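PDB 4YJW: DUF3829 family protein from Bacteroides vulgatus, which is of unknown function but is probably exported and anchored in the cell envelope as a lipoprotein. Local coordinates for residues 38-47 and 126-137. Sequence-based numbering, arbitrary orientation. Where two conformers were deposited one is given.
Sequences IKAVLGYLDQ and IRKEELLLSIAL
Arg127 runs extended from CG to NE (chi2 163°, chi3 -176°), which carries its guanidinium to the backbone carbonyl of Leu45. The setting is an antiparallel helix pair in an all-alpha bundle: helix 35-44 packs against the long helix 121-159, their local axes 10.6 Å apart. Arg127 NE donates to Leu45 O at 2.8 Å. The donor lies nearly on the extension of C=O, but the bond is bent at the hydrogen (149°) and the oxygen is tilted out of the guanidinium plane. This fixes the carbonyl of Leu45, a loop residue following the helix. Gln47 lays its CG over one guanidinium face, 3.6 Å from Arg127 NH1. The other nitrogens are also engaged: NH1 forms a salt bridge with Asp124, and NH2 bonds Tyr106 of helix 79-111. With an alanine at Arg127, Leu45 O is likely to lose its side-chain donor and Asp124 its charged mate.

The rest is mostly apolar. Leu45 CD1 meets Glu130 CB at 3.5 Å, while its CD2 rests on Ile126 CG2. Buried Glu130 OE1 accepts a bond from Asn102. Leu42 straddles the next turn, with CD2 over the Glu130 carbonyl and CD1 against Ser134. Ser134 OG donates to Leu131 O, which uses the hydroxyl's proton within its own helix. Beyond it, Ile38 CG2 sits 3.6 Å from Ser134 CB, and Ile38 CD1 touches Leu137 CD1 at 3.8 Å.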
ATOM      1  N   ILE A  38      -0.556  10.380  -2.681  1.00 10.72           N
ATOM      2  CA  ILE A  38      -0.226  10.381  -1.241  1.00 10.44           C
ATOM      3  C   ILE A  38       0.290  11.776  -0.852  1.00 13.70           C
ATOM      4  O   ILE A  38      -0.159  12.352   0.157  1.00 12.55           O
ATOM      5  CB  ILE A  38       0.793   9.247  -0.933  1.00 13.20           C
ATOM      6  CG1 ILE A  38       0.088   7.867  -1.083  1.00 13.02           C
ATOM      7  CG2 ILE A  38       1.383   9.403   0.484  1.00 13.13           C
ATOM      8  CD1 ILE A  38       1.035   6.674  -1.293  1.00 17.76           C
ATOM      9  N   LYS A  39       1.247  12.318  -1.632  1.00 12.98           N
ATOM     10  CA  LYS A  39       1.755  13.673  -1.386  1.00 12.38           C
ATOM     11  C   LYS A  39       0.640  14.718  -1.440  1.00 15.80           C
ATOM     12  O   LYS A  39       0.673  15.677  -0.646  1.00 13.36           O
ATOM     13  CB  LYS A  39       2.842  14.052  -2.418  1.00 16.67           C
ATOM     14  CG  LYS A  39       4.160  13.315  -2.250  1.00 26.90           C
ATOM     15  CD  LYS A  39       5.107  13.784  -3.369  1.00 35.25           C
ATOM     16  CE  LYS A  39       6.154  12.783  -3.767  1.00 52.56           C
ATOM     17  NZ  LYS A  39       6.886  13.228  -4.987  1.00 63.50           N
ATOM     18  N   ALA A  40      -0.317  14.580  -2.402  1.00 12.58           N
ATOM     19  CA  ALA A  40      -1.431  15.546  -2.525  1.00 13.28           C
ATOM     20  C   ALA A  40      -2.352  15.487  -1.290  1.00 14.73           C
ATOM     21  O   ALA A  40      -2.774  16.528  -0.787  1.00 13.78           O
ATOM     22  CB  ALA A  40      -2.232  15.293  -3.804  1.00 14.37           C
ATOM     23  N   VAL A  41      -2.614  14.271  -0.772  1.00 11.48           N
ATOM     24  CA  VAL A  41      -3.438  14.097   0.440  1.00 10.80           C
ATOM     25  C   VAL A  41      -2.713  14.747   1.639  1.00 12.68           C
ATOM     26  O   VAL A  41      -3.342  15.439   2.432  1.00 11.32           O
ATOM     27  CB  VAL A  41      -3.777  12.608   0.693  1.00 12.69           C
ATOM     28  CG1 VAL A  41      -4.339  12.409   2.115  1.00 13.28           C
ATOM     29  CG2 VAL A  41      -4.784  12.122  -0.366  1.00 11.86           C
ATOM     30  N   LEU A  42      -1.399  14.583   1.741  1.00 11.49           N
ATOM     31  CA  LEU A  42      -0.673  15.248   2.842  1.00  9.67           C
ATOM     32  C   LEU A  42      -0.810  16.775   2.747  1.00 13.56           C
ATOM     33  O   LEU A  42      -1.047  17.419   3.749  1.00 13.26           O
ATOM     34  CB  LEU A  42       0.799  14.835   2.847  1.00 10.17           C
ATOM     35  CG  LEU A  42       1.082  13.362   3.187  1.00 13.40           C
ATOM     36  CD1 LEU A  42       2.551  13.058   3.018  1.00 15.78           C
ATOM     37  CD2 LEU A  42       0.683  13.031   4.626  1.00 16.45           C
ATOM     38  N   GLY A  43      -0.743  17.324   1.537  1.00 11.81           N
ATOM     39  CA  GLY A  43      -0.932  18.765   1.352  1.00 13.21           C
ATOM     40  C   GLY A  43      -2.329  19.213   1.773  1.00 15.41           C
ATOM     41  O   GLY A  43      -2.476  20.271   2.401  1.00 14.60           O
ATOM     42  N   TYR A  44      -3.357  18.364   1.541  1.00 11.19           N
ATOM     43  CA  TYR A  44      -4.744  18.675   1.910  1.00 11.30           C
ATOM     44  C   TYR A  44      -4.923  18.671   3.431  1.00 14.46           C
ATOM     45  O   TYR A  44      -5.875  19.265   3.922  1.00 12.96           O
ATOM     46  CB  TYR A  44      -5.750  17.701   1.260  1.00 11.03           C
ATOM     47  CG  TYR A  44      -5.735  17.725  -0.251  1.00 11.91           C
ATOM     48  CD1 TYR A  44      -5.499  18.911  -0.950  1.00 13.58           C
ATOM     49  CD2 TYR A  44      -6.007  16.579  -0.987  1.00 12.47           C
ATOM     50  CE1 TYR A  44      -5.462  18.937  -2.347  1.00 14.53           C
ATOM     51  CE2 TYR A  44      -5.989  16.595  -2.387  1.00 13.76           C
ATOM     52  CZ  TYR A  44      -5.721  17.778  -3.061  1.00 17.57           C
ATOM     53  OH  TYR A  44      -5.683  17.818  -4.449  1.00 17.45           O
ATOM     54  N   LEU A  45      -3.981  18.047   4.168  1.00 12.09           N
ATOM     55  CA  LEU A  45      -4.021  18.015   5.635  1.00 11.65           C
ATOM     56  C   LEU A  45      -3.370  19.263   6.255  1.00 15.47           C
ATOM     57  O   LEU A  45      -3.427  19.452   7.489  1.00 14.51           O
ATOM     58  CB  LEU A  45      -3.306  16.748   6.139  1.00 12.12           C
ATOM     59  CG  LEU A  45      -3.947  15.417   5.787  1.00 16.09           C
ATOM     60  CD1 LEU A  45      -2.925  14.300   5.975  1.00 18.73           C
ATOM     61  CD2 LEU A  45      -5.149  15.122   6.684  1.00 15.99           C
ATOM     62  N   ASP A  46      -2.767  20.134   5.412  1.00 12.12           N
ATOM     63  CA  ASP A  46      -2.090  21.331   5.917  1.00 12.93           C
ATOM     64  C   ASP A  46      -3.028  22.263   6.681  1.00 15.97           C
ATOM     65  O   ASP A  46      -4.186  22.449   6.320  1.00 15.04           O
ATOM     66  CB  ASP A  46      -1.414  22.118   4.783  1.00 14.75           C
ATOM     67  CG  ASP A  46      -0.479  23.177   5.332  1.00 16.79           C
ATOM     68  OD1 ASP A  46       0.564  22.804   5.902  1.00 18.88           O
ATOM     69  OD2 ASP A  46      -0.852  24.364   5.303  1.00 16.33           O
ATOM     70  N   GLN A  47      -2.504  22.841   7.756  1.00 14.99           N
ATOM     71  CA  GLN A  47      -3.211  23.741   8.664  1.00 15.51           C
ATOM     72  C   GLN A  47      -3.777  24.985   7.952  1.00 18.59           C
ATOM     73  O   GLN A  47      -4.760  25.551   8.416  1.00 17.75           O
ATOM     74  CB  GLN A  47      -2.227  24.192   9.772  1.00 16.52           C
ATOM     75  CG  GLN A  47      -1.780  23.048  10.719  1.00 19.65           C
ATOM     76  CD  GLN A  47      -0.561  22.245  10.292  1.00 22.10           C
ATOM     77  OE1 GLN A  47      -0.205  22.146   9.105  1.00 17.74           O
ATOM     78  NE2 GLN A  47       0.043  21.536  11.245  1.00 17.19           N
ATOM     79  N   ILE A 126      -4.482  12.999  13.419  1.00 13.08           N
ATOM     80  CA  ILE A 126      -4.567  12.500  12.046  1.00 13.92           C
ATOM     81  C   ILE A 126      -3.341  12.953  11.246  1.00 16.77           C
ATOM     82  O   ILE A 126      -2.742  12.127  10.555  1.00 14.97           O
ATOM     83  CB  ILE A 126      -5.902  12.922  11.350  1.00 15.54           C
ATOM     84  CG1 ILE A 126      -7.090  12.145  11.976  1.00 17.36           C
ATOM     85  CG2 ILE A 126      -5.820  12.672   9.814  1.00 14.46           C
ATOM     86  CD1 ILE A 126      -8.553  12.579  11.510  1.00 22.99           C
ATOM     87  N   ARG A 127      -2.938  14.226  11.361  1.00 14.75           N
ATOM     88  CA  ARG A 127      -1.744  14.703  10.609  1.00 13.98           C
ATOM     89  C   ARG A 127      -0.506  13.871  10.955  1.00 17.11           C
ATOM     90  O   ARG A 127       0.261  13.494  10.061  1.00 15.73           O
ATOM     91  CB  ARG A 127      -1.462  16.196  10.908  1.00 14.90           C
ATOM     92  CG  ARG A 127      -2.496  17.120  10.257  1.00 13.91           C
ATOM     93  CD  ARG A 127      -2.454  18.496  10.895  1.00 16.65           C
ATOM     94  NE  ARG A 127      -3.517  19.314  10.315  1.00 15.34           N
ATOM     95  CZ  ARG A 127      -4.183  20.261  10.952  1.00 17.61           C
ATOM     96  NH1 ARG A 127      -3.902  20.548  12.225  1.00 15.59           N
ATOM     97  NH2 ARG A 127      -5.120  20.953  10.322  1.00 15.69           N
ATOM     98  N   LYS A 128      -0.276  13.608  12.247  1.00 15.21           N
ATOM     99  CA  LYS A 128       0.909  12.851  12.651  1.00 14.65           C
ATOM    100  C   LYS A 128       0.869  11.416  12.097  1.00 19.07           C
ATOM    101  O   LYS A 128       1.878  10.899  11.601  1.00 19.55           O
ATOM    102  CB  LYS A 128       1.038  12.833  14.185  1.00 17.29           C
ATOM    103  CG  LYS A 128       1.388  14.207  14.800  1.00 18.21           C
ATOM    104  CD  LYS A 128       1.636  14.066  16.315  1.00 25.60           C
ATOM    105  CE  LYS A 128       0.350  13.918  17.088  1.00 20.40           C
ATOM    106  NZ  LYS A 128       0.590  13.954  18.559  1.00 20.21           N
ATOM    107  N   GLU A 129      -0.297  10.781  12.174  1.00 16.87           N
ATOM    108  CA  GLU A 129      -0.481   9.393  11.739  1.00 17.68           C
ATOM    109  C   GLU A 129      -0.380   9.282  10.230  1.00 19.14           C
ATOM    110  O   GLU A 129       0.256   8.348   9.736  1.00 19.16           O
ATOM    111  CB  GLU A 129      -1.821   8.859  12.234  1.00 20.17           C
ATOM    112  CG  GLU A 129      -2.042   7.367  11.980  1.00 36.16           C
ATOM    113  CD  GLU A 129      -1.143   6.349  12.666  1.00 62.66           C
ATOM    114  OE1 GLU A 129      -0.602   6.644  13.758  1.00 55.90           O
ATOM    115  OE2 GLU A 129      -1.017   5.228  12.119  1.00 54.59           O
ATOM    116  N   GLU A 130      -0.956  10.250   9.497  1.00 15.03           N
ATOM    117  CA  GLU A 130      -0.893  10.248   8.021  1.00 13.57           C
ATOM    118  C   GLU A 130       0.550  10.378   7.541  1.00 17.67           C
ATOM    119  O   GLU A 130       0.916   9.745   6.549  1.00 17.65           O
ATOM    120  CB  GLU A 130      -1.765  11.370   7.428  1.00 13.26           C
ATOM    121  CG  GLU A 130      -3.248  11.146   7.656  1.00 13.07           C
ATOM    122  CD  GLU A 130      -3.803   9.988   6.859  1.00 19.35           C
ATOM    123  OE1 GLU A 130      -3.665   8.836   7.326  1.00 15.93           O
ATOM    124  OE2 GLU A 130      -4.425  10.237   5.803  1.00 14.08           O
ATOM    125  N   LEU A 131       1.379  11.188   8.238  1.00 14.29           N
ATOM    126  CA  LEU A 131       2.788  11.341   7.841  0.50 15.07           C
ATOM    127  C   LEU A 131       3.513   9.995   8.010  1.00 19.55           C
ATOM    128  O   LEU A 131       4.230   9.554   7.106  1.00 18.33           O
ATOM    129  CB  LEU A 131       3.498  12.475   8.629  0.50 15.51           C
ATOM    130  CG  LEU A 131       4.994  12.715   8.278  0.50 20.15           C
ATOM    131  CD1 LEU A 131       5.177  13.206   6.838  0.50 18.84           C
ATOM    132  CD2 LEU A 131       5.668  13.646   9.272  0.50 23.56           C
ATOM    133  N   LEU A 132       3.292   9.327   9.135  1.00 17.48           N
ATOM    134  CA  LEU A 132       3.916   8.028   9.395  1.00 17.63           C
ATOM    135  C   LEU A 132       3.463   6.980   8.370  1.00 20.73           C
ATOM    136  O   LEU A 132       4.302   6.251   7.836  1.00 19.86           O
ATOM    137  CB  LEU A 132       3.559   7.574  10.803  1.00 18.84           C
ATOM    138  CG  LEU A 132       4.267   8.316  11.943  1.00 25.35           C
ATOM    139  CD1 LEU A 132       3.816   7.778  13.282  1.00 26.75           C
ATOM    140  CD2 LEU A 132       5.806   8.221  11.814  1.00 27.58           C
ATOM    141  N   LEU A 133       2.148   6.944   8.061  1.00 17.14           N
ATOM    142  CA  LEU A 133       1.581   6.011   7.077  1.00 16.32           C
ATOM    143  C   LEU A 133       2.149   6.247   5.690  1.00 20.79           C
ATOM    144  O   LEU A 133       2.435   5.271   4.984  1.00 19.30           O
ATOM    145  CB  LEU A 133       0.035   6.111   7.032  1.00 15.35           C
ATOM    146  CG  LEU A 133      -0.705   5.465   8.219  1.00 19.41           C
ATOM    147  CD1 LEU A 133      -2.160   5.922   8.257  1.00 18.97           C
ATOM    148  CD2 LEU A 133      -0.622   3.912   8.166  1.00 22.73           C
ATOM    149  N   SER A 134       2.336   7.523   5.295  1.00 17.37           N
ATOM    150  CA  SER A 134       2.858   7.847   3.956  1.00 17.99           C
ATOM    151  C   SER A 134       4.273   7.287   3.747  1.00 22.79           C
ATOM    152  O   SER A 134       4.586   6.800   2.659  1.00 23.16           O
ATOM    153  CB  SER A 134       2.853   9.352   3.718  1.00 21.74           C
ATOM    154  OG  SER A 134       3.829  10.045   4.480  1.00 25.22           O
ATOM    155  N   ILE A 135       5.118   7.357   4.782  1.00 19.88           N
ATOM    156  CA  ILE A 135       6.488   6.809   4.738  1.00 20.17           C
ATOM    157  C   ILE A 135       6.405   5.276   4.650  1.00 25.82           C
ATOM    158  O   ILE A 135       7.081   4.670   3.809  1.00 24.72           O
ATOM    159  CB  ILE A 135       7.317   7.281   5.973  1.00 23.77           C
ATOM    160  CG1 ILE A 135       7.464   8.813   5.967  1.00 23.44           C
ATOM    161  CG2 ILE A 135       8.701   6.582   6.023  1.00 26.38           C
ATOM    162  CD1 ILE A 135       7.811   9.443   7.332  1.00 29.45           C
ATOM    163  N   ALA A 136       5.553   4.659   5.501  1.00 22.87           N
ATOM    164  CA  ALA A 136       5.376   3.207   5.585  1.00 23.01           C
ATOM    165  C   ALA A 136       4.843   2.599   4.279  1.00 26.18           C
ATOM    166  O   ALA A 136       5.296   1.521   3.901  1.00 25.63           O
ATOM    167  CB  ALA A 136       4.453   2.855   6.743  1.00 23.82           C
ATOM    168  N   LEU A 137       3.932   3.307   3.558  1.00 21.05           N
ATOM    169  CA  LEU A 137       3.386   2.818   2.285  1.00 19.89           C
ATOM    170  C   LEU A 137       4.496   2.611   1.262  1.00 23.68           C
ATOM    171  O   LEU A 137       4.532   1.574   0.614  1.00 23.96           O
ATOM    172  CB  LEU A 137       2.331   3.791   1.721  1.00 18.65           C
ATOM    173  CG  LEU A 137       1.048   3.913   2.541  1.00 21.82           C
ATOM    174  CD1 LEU A 137       0.155   5.010   1.987  1.00 20.60           C
ATOM    175  CD2 LEU A 137       0.292   2.610   2.588  1.00 22.83           C
TER